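Local coordinates for J domain-containing protein required for chloroplast accumulation response 1 (Arabidopsis thaliana, PDB 3AG7) that provides the J-domain co-chaperone activity required for chloroplast photorelocation movement, which depends on modulating the distribution, appearance and disappearance of chloroplast actin filaments, at residues N10-I15 with Q82-E87; S28-L33 with E91-A96. All coordinates share one frame; numbering follows the deposited sequence.

Contact 1 (N10-I15 with Q82-E87); sequences NIDAKI and QKYMAE
Ile11 and Tyr84 head the apolar part of this contact, in which CG2 of Ile11 is the principal probe. That methyl stands anti to the backbone N of its own residue and lies in the plane of the Tyr84 ring, at its edge, 3.9 Å from Tyr84 CD2. The same Ile11 CG2 also presses on Met85 CG at 3.4 Å, tighter than ordinary van der Waals contact, with the two side chains crossing at about a right angle. One turn further on, Ile15 CD1 reaches Met85 CG at 3.9 Å. The CG of Met85 is thus touched by isoleucines from successive turns.

The polar part is a single hydrogen bond. Tyr84 OH donates to Asp12 OD1 over 2.6 Å, and OD1 accepts through its syn lone pair, on the side of the other oxygen; the carboxylate plane is turned 45° from the ring. Tyr84 CG is anti to the backbone N (chi1 -178°), which starts the ring toward helix 5-19.

The helix segments run in broadly the same direction, their axes 31° apart and 10.3 Å at closest approach. Trp38 and Ile36, from loops, touch Met85 and Ile15 respectively. Here helix 5-19 is laid along helix 80-100 of the J domain, an N-terminal addition to the canonical J-domain core, consistent with the auxilin-like class of J domains.

Contact 2 (S28-L33 with E91-A96); sequences SLLSTL and ELLQEA
Leu29 reaches helix 80-100 with two parts of its side chain. Its CD1 meets Ala96 CB at 3.7 Å and Leu92 CB at 4.1 Å, so this methyl bridges residues one helical turn apart. It also rests 3.6 Å from Leu92 O, a carbonyl that accepts the helix bond from Ala96 N. At the other end of the side chain, Leu29 CB packs on Leu93 CD2 at 3.7 Å. A chi2 of 172° sets Leu29 CD1 anti to CA, which extends that branch to the surface of the partner helix. Leu30 adds a lighter touch, CD2 to CD2 with Leu93 at 4.2 Å, so one Leu93 methyl serves both neighbouring leucines.

Further out, the backbone carrying these leucines is tied down on its own side. Thr32 OG1 donates to Ser28 O over 2.7 Å, in the carbonyl plane with a C=O...donor angle of 150°. Thr32 N bonds to Leu29 O, and a type I turn spans Leu30 to Leu33. Lys22 NZ is a second hydrogen-bond partner of Thr32 OG1, while Trp18 NE1 bonds to Thr32 O, linking this turn to helix 5-19.

Helix 54-68 adds Ala64, which touches both Leu30 and Leu93; from helix 5-19, Trp18 lies against Leu29. Helix 26-30, probably the counterpart of the first J-domain helix, thus packs on helix 80-100 in the hydrophobic core.

Four of the five touching residues are buried, and every side-chain pair across the interface is aliphatic. Its cohesion therefore probably comes from dispersion and the exclusion of water, whereas the directional bonds lie within each segment and on the flanks of 28-33.

How the contacts relate
Both contacts use helix 80-100 as their shared partner: helix 5-19 lies on its earlier turns in contact 1, and helix 26-30, next in the chain, on later turns in contact 2. Their centres are about 14 Å apart, yet they meet directly, Ile15 CG2 packing on Leu92 CD1 at 3.9 Å. Contact 2 is deeper, its centre about 5 Å from that of the chain against about 10 Å for contact 1. The segments alternate: helix 80-100 returns to meet both earlier helices in chain order, and with helix 54-68 forms the J-domain hairpin. The HPD motif of that hairpin, the J-domain signature for Hsp70 partnership, begins just after helix 54-68; neither contact contains it.

Contact 1 (N10-I15 with Q82-E87)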
loop_
_atom_site.group_PDB
_atom_site.type_symbol
_atom_site.label_atom_id
_atom_site.label_comp_id
_atom_site.label_asym_id
_atom_site.label_seq_id
_atom_site.Cartn_x
_atom_site.Cartn_y
_atom_site.Cartn_z
ATOM N N ASN A 10 -10.251 -13.801 -2.240
ATOM C CA ASN A 10 -10.875 -12.540 -2.719
ATOM C C ASN A 10 -10.030 -11.288 -2.496
ATOM O O ASN A 10 -9.946 -10.426 -3.363
ATOM C CB ASN A 10 -12.257 -12.333 -2.096
ATOM C CG ASN A 10 -13.309 -13.259 -2.679
ATOM O OD1 ASN A 10 -13.166 -13.767 -3.791
ATOM N ND2 ASN A 10 -14.385 -13.447 -1.954
ATOM N N ILE A 11 -9.360 -11.237 -1.355
ATOM C CA ILE A 11 -8.370 -10.208 -1.067
ATOM C C ILE A 11 -7.209 -10.329 -2.028
ATOM O O ILE A 11 -6.775 -9.342 -2.594
ATOM C CB ILE A 11 -7.887 -10.304 0.408
ATOM C CG1 ILE A 11 -9.044 -9.906 1.356
ATOM C CG2 ILE A 11 -6.590 -9.447 0.626
ATOM C CD1 ILE A 11 -8.732 -10.220 2.891
ATOM N N ASP A 12 -6.687 -11.537 -2.206
ATOM C CA ASP A 12 -5.643 -11.736 -3.204
ATOM C C ASP A 12 -6.035 -11.170 -4.551
ATOM O O ASP A 12 -5.229 -10.499 -5.228
ATOM C CB ASP A 12 -5.359 -13.232 -3.383
ATOM C CG ASP A 12 -4.596 -13.825 -2.223
ATOM O OD1 ASP A 12 -3.960 -13.057 -1.467
ATOM O OD2 ASP A 12 -4.592 -15.077 -2.115
ATOM N N ALA A 13 -7.243 -11.496 -4.990
ATOM C CA ALA A 13 -7.698 -11.094 -6.324
ATOM C C ALA A 13 -7.842 -9.575 -6.444
ATOM O O ALA A 13 -7.477 -8.983 -7.456
ATOM C CB ALA A 13 -9.003 -11.784 -6.679
ATOM N N LYS A 14 -8.340 -8.937 -5.398
ATOM C CA LYS A 14 -8.456 -7.484 -5.440
ATOM C C LYS A 14 -7.092 -6.838 -5.485
ATOM O O LYS A 14 -6.891 -5.862 -6.208
ATOM C CB LYS A 14 -9.288 -6.893 -4.308
ATOM C CG LYS A 14 -9.564 -5.382 -4.564
ATOM C CD LYS A 14 -10.443 -4.794 -3.494
ATOM C CE LYS A 14 -10.926 -3.380 -3.844
ATOM N NZ LYS A 14 -11.758 -2.856 -2.715
ATOM N N ILE A 15 -6.147 -7.387 -4.734
ATOM C CA ILE A 15 -4.823 -6.813 -4.758
ATOM C C ILE A 15 -4.163 -6.985 -6.127
ATOM O O ILE A 15 -3.522 -6.051 -6.623
ATOM C CB ILE A 15 -3.938 -7.372 -3.649
ATOM C CG1 ILE A 15 -4.505 -6.908 -2.299
ATOM C CG2 ILE A 15 -2.500 -6.829 -3.841
ATOM C CD1 ILE A 15 -3.918 -7.650 -1.147
ATOM N N GLN A 82 -7.193 -7.653 7.762
ATOM C CA GLN A 82 -6.576 -6.359 7.468
ATOM C C GLN A 82 -5.049 -6.517 7.402
ATOM O O GLN A 82 -4.396 -5.989 6.496
ATOM C CB GLN A 82 -6.986 -5.273 8.488
ATOM C CG GLN A 82 -8.426 -4.758 8.223
ATOM C CD GLN A 82 -8.861 -3.755 9.262
ATOM O OE1 GLN A 82 -8.386 -3.803 10.383
ATOM N NE2 GLN A 82 -9.778 -2.844 8.905
ATOM N N LYS A 83 -4.496 -7.254 8.350
ATOM C CA LYS A 83 -3.066 -7.478 8.399
ATOM C C LYS A 83 -2.587 -8.241 7.177
ATOM O O LYS A 83 -1.537 -7.936 6.610
ATOM C CB LYS A 83 -2.672 -8.201 9.686
ATOM C CG LYS A 83 -2.724 -7.205 10.856
ATOM C CD LYS A 83 -2.312 -7.812 12.166
ATOM C CE LYS A 83 -3.417 -8.628 12.781
ATOM N NZ LYS A 83 -3.008 -8.929 14.178
ATOM N N TYR A 84 -3.307 -9.277 6.815
ATOM C CA TYR A 84 -3.020 -9.987 5.571
ATOM C C TYR A 84 -3.013 -9.073 4.332
ATOM O O TYR A 84 -2.031 -9.060 3.567
ATOM C CB TYR A 84 -4.008 -11.151 5.383
ATOM C CG TYR A 84 -3.734 -11.962 4.144
ATOM C CD1 TYR A 84 -2.859 -13.060 4.181
ATOM C CD2 TYR A 84 -4.215 -11.559 2.911
ATOM C CE1 TYR A 84 -2.611 -13.808 3.021
ATOM C CE2 TYR A 84 -3.992 -12.300 1.774
ATOM C CZ TYR A 84 -3.166 -13.403 1.817
ATOM O OH TYR A 84 -2.889 -14.095 0.650
ATOM N N MET A 85 -4.055 -8.257 4.152
ATOM C CA MET A 85 -4.138 -7.369 3.008
ATOM C C MET A 85 -2.960 -6.411 3.029
ATOM O O MET A 85 -2.308 -6.182 1.996
ATOM C CB MET A 85 -5.460 -6.581 3.079
ATOM C CG MET A 85 -6.081 -6.312 1.763
ATOM S SD MET A 85 -7.593 -5.383 2.024
ATOM C CE MET A 85 -6.904 -3.755 1.761
ATOM N N ALA A 86 -2.684 -5.852 4.208
ATOM C CA ALA A 86 -1.599 -4.880 4.357
ATOM C C ALA A 86 -0.249 -5.509 4.009
ATOM O O ALA A 86 0.594 -4.870 3.432
ATOM C CB ALA A 86 -1.557 -4.343 5.770
ATOM N N GLU A 87 -0.034 -6.748 4.431
ATOM C CA GLU A 87 1.242 -7.402 4.170
ATOM C C GLU A 87 1.467 -7.494 2.654
ATOM O O GLU A 87 2.581 -7.224 2.148
ATOM C CB GLU A 87 1.246 -8.797 4.801
ATOM C CG GLU A 87 2.462 -9.654 4.478
ATOM C CD GLU A 87 2.336 -11.079 5.047
ATOM O OE1 GLU A 87 2.228 -12.023 4.242
ATOM O OE2 GLU A 87 2.258 -11.257 6.282
#

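Contact 2 (S28-L33 with E91-A96)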
loop_
_atom_site.group_PDB
_atom_site.type_symbol
_atom_site.label_atom_id
_atom_site.label_comp_id
_atom_site.label_asym_id
_atom_site.label_seq_id
_atom_site.Cartn_x
_atom_site.Cartn_y
_atom_site.Cartn_z
ATOM N N SER A 28 2.760 5.187 -8.849
ATOM C CA SER A 28 1.523 4.500 -9.304
ATOM C C SER A 28 0.757 3.870 -8.132
ATOM O O SER A 28 -0.488 3.933 -8.081
ATOM C CB SER A 28 1.852 3.403 -10.324
ATOM O OG SER A 28 2.341 3.943 -11.557
ATOM N N LEU A 29 1.503 3.266 -7.213
ATOM C CA LEU A 29 0.903 2.660 -6.000
ATOM C C LEU A 29 0.438 3.738 -5.027
ATOM O O LEU A 29 -0.715 3.726 -4.615
ATOM C CB LEU A 29 1.896 1.747 -5.297
ATOM C CG LEU A 29 2.424 0.574 -6.141
ATOM C CD1 LEU A 29 3.558 -0.124 -5.380
ATOM C CD2 LEU A 29 1.290 -0.432 -6.554
ATOM N N LEU A 30 1.309 4.686 -4.697
ATOM C CA LEU A 30 0.951 5.740 -3.712
ATOM C C LEU A 30 -0.273 6.598 -4.136
ATOM O O LEU A 30 -1.130 6.914 -3.302
ATOM C CB LEU A 30 2.132 6.672 -3.404
ATOM C CG LEU A 30 3.338 6.068 -2.672
ATOM C CD1 LEU A 30 4.536 7.084 -2.678
ATOM C CD2 LEU A 30 2.929 5.638 -1.250
ATOM N N SER A 31 -0.329 6.960 -5.410
ATOM C CA SER A 31 -1.379 7.809 -5.964
ATOM C C SER A 31 -2.741 7.078 -6.068
ATOM O O SER A 31 -3.766 7.706 -6.400
ATOM C CB SER A 31 -0.975 8.375 -7.344
ATOM O OG SER A 31 -0.917 7.339 -8.295
ATOM N N THR A 32 -2.746 5.776 -5.821
ATOM C CA THR A 32 -3.973 4.969 -5.932
ATOM C C THR A 32 -4.291 4.106 -4.687
ATOM O O THR A 32 -5.213 3.288 -4.723
ATOM C CB THR A 32 -3.957 4.017 -7.159
ATOM O OG1 THR A 32 -2.875 3.061 -7.048
ATOM C CG2 THR A 32 -3.883 4.813 -8.464
ATOM N N LEU A 33 -3.636 4.386 -3.559
ATOM C CA LEU A 33 -3.896 3.610 -2.338
ATOM C C LEU A 33 -5.333 3.669 -1.844
ATOM O O LEU A 33 -5.789 2.734 -1.198
ATOM C CB LEU A 33 -2.959 4.021 -1.197
ATOM C CG LEU A 33 -1.574 3.365 -1.202
ATOM C CD1 LEU A 33 -0.783 4.006 -0.093
ATOM C CD2 LEU A 33 -1.666 1.846 -0.990
ATOM N N GLU A 91 4.404 -5.320 0.833
ATOM C CA GLU A 91 5.412 -5.959 -0.062
ATOM C C GLU A 91 5.586 -5.199 -1.377
ATOM O O GLU A 91 6.727 -4.947 -1.805
ATOM C CB GLU A 91 5.046 -7.410 -0.373
ATOM C CG GLU A 91 5.165 -8.329 0.806
ATOM C CD GLU A 91 4.798 -9.774 0.440
ATOM O OE1 GLU A 91 4.243 -10.024 -0.673
ATOM O OE2 GLU A 91 5.086 -10.661 1.269
ATOM N N LEU A 92 4.468 -4.809 -2.005
ATOM C CA LEU A 92 4.508 -4.066 -3.278
ATOM C C LEU A 92 5.151 -2.723 -3.079
ATOM O O LEU A 92 6.007 -2.332 -3.864
ATOM C CB LEU A 92 3.114 -3.901 -3.871
ATOM C CG LEU A 92 2.459 -5.196 -4.361
ATOM C CD1 LEU A 92 0.948 -5.042 -4.423
ATOM C CD2 LEU A 92 3.025 -5.632 -5.715
ATOM N N LEU A 93 4.778 -2.049 -1.991
ATOM C CA LEU A 93 5.311 -0.713 -1.696
ATOM C C LEU A 93 6.826 -0.784 -1.492
ATOM O O LEU A 93 7.577 0.037 -2.052
ATOM C CB LEU A 93 4.609 -0.103 -0.475
ATOM C CG LEU A 93 3.205 0.414 -0.778
ATOM C CD1 LEU A 93 2.591 1.024 0.480
ATOM C CD2 LEU A 93 3.185 1.482 -1.880
ATOM N N GLN A 94 7.291 -1.774 -0.724
ATOM C CA GLN A 94 8.731 -1.855 -0.451
ATOM C C GLN A 94 9.540 -2.079 -1.720
ATOM O O GLN A 94 10.646 -1.554 -1.857
ATOM C CB GLN A 94 9.027 -2.971 0.551
ATOM C CG GLN A 94 8.587 -2.667 1.933
ATOM C CD GLN A 94 9.612 -3.129 2.950
ATOM O OE1 GLN A 94 9.602 -4.284 3.381
ATOM N NE2 GLN A 94 10.523 -2.218 3.329
ATOM N N GLU A 95 9.027 -2.933 -2.597
ATOM C CA GLU A 95 9.714 -3.296 -3.847
ATOM C C GLU A 95 9.776 -2.026 -4.681
ATOM O O GLU A 95 10.789 -1.751 -5.328
ATOM C CB GLU A 95 8.894 -4.399 -4.564
ATOM C CG GLU A 95 9.333 -4.783 -6.029
ATOM C CD GLU A 95 8.240 -5.444 -6.999
ATOM O OE1 GLU A 95 6.982 -5.621 -6.721
ATOM O OE2 GLU A 95 8.699 -5.777 -8.130
ATOM N N ALA A 96 8.682 -1.237 -4.657
ATOM C CA ALA A 96 8.659 -0.021 -5.471
ATOM C C ALA A 96 9.537 1.087 -4.914
ATOM O O ALA A 96 10.161 1.829 -5.681
ATOM C CB ALA A 96 7.197 0.471 -5.664
#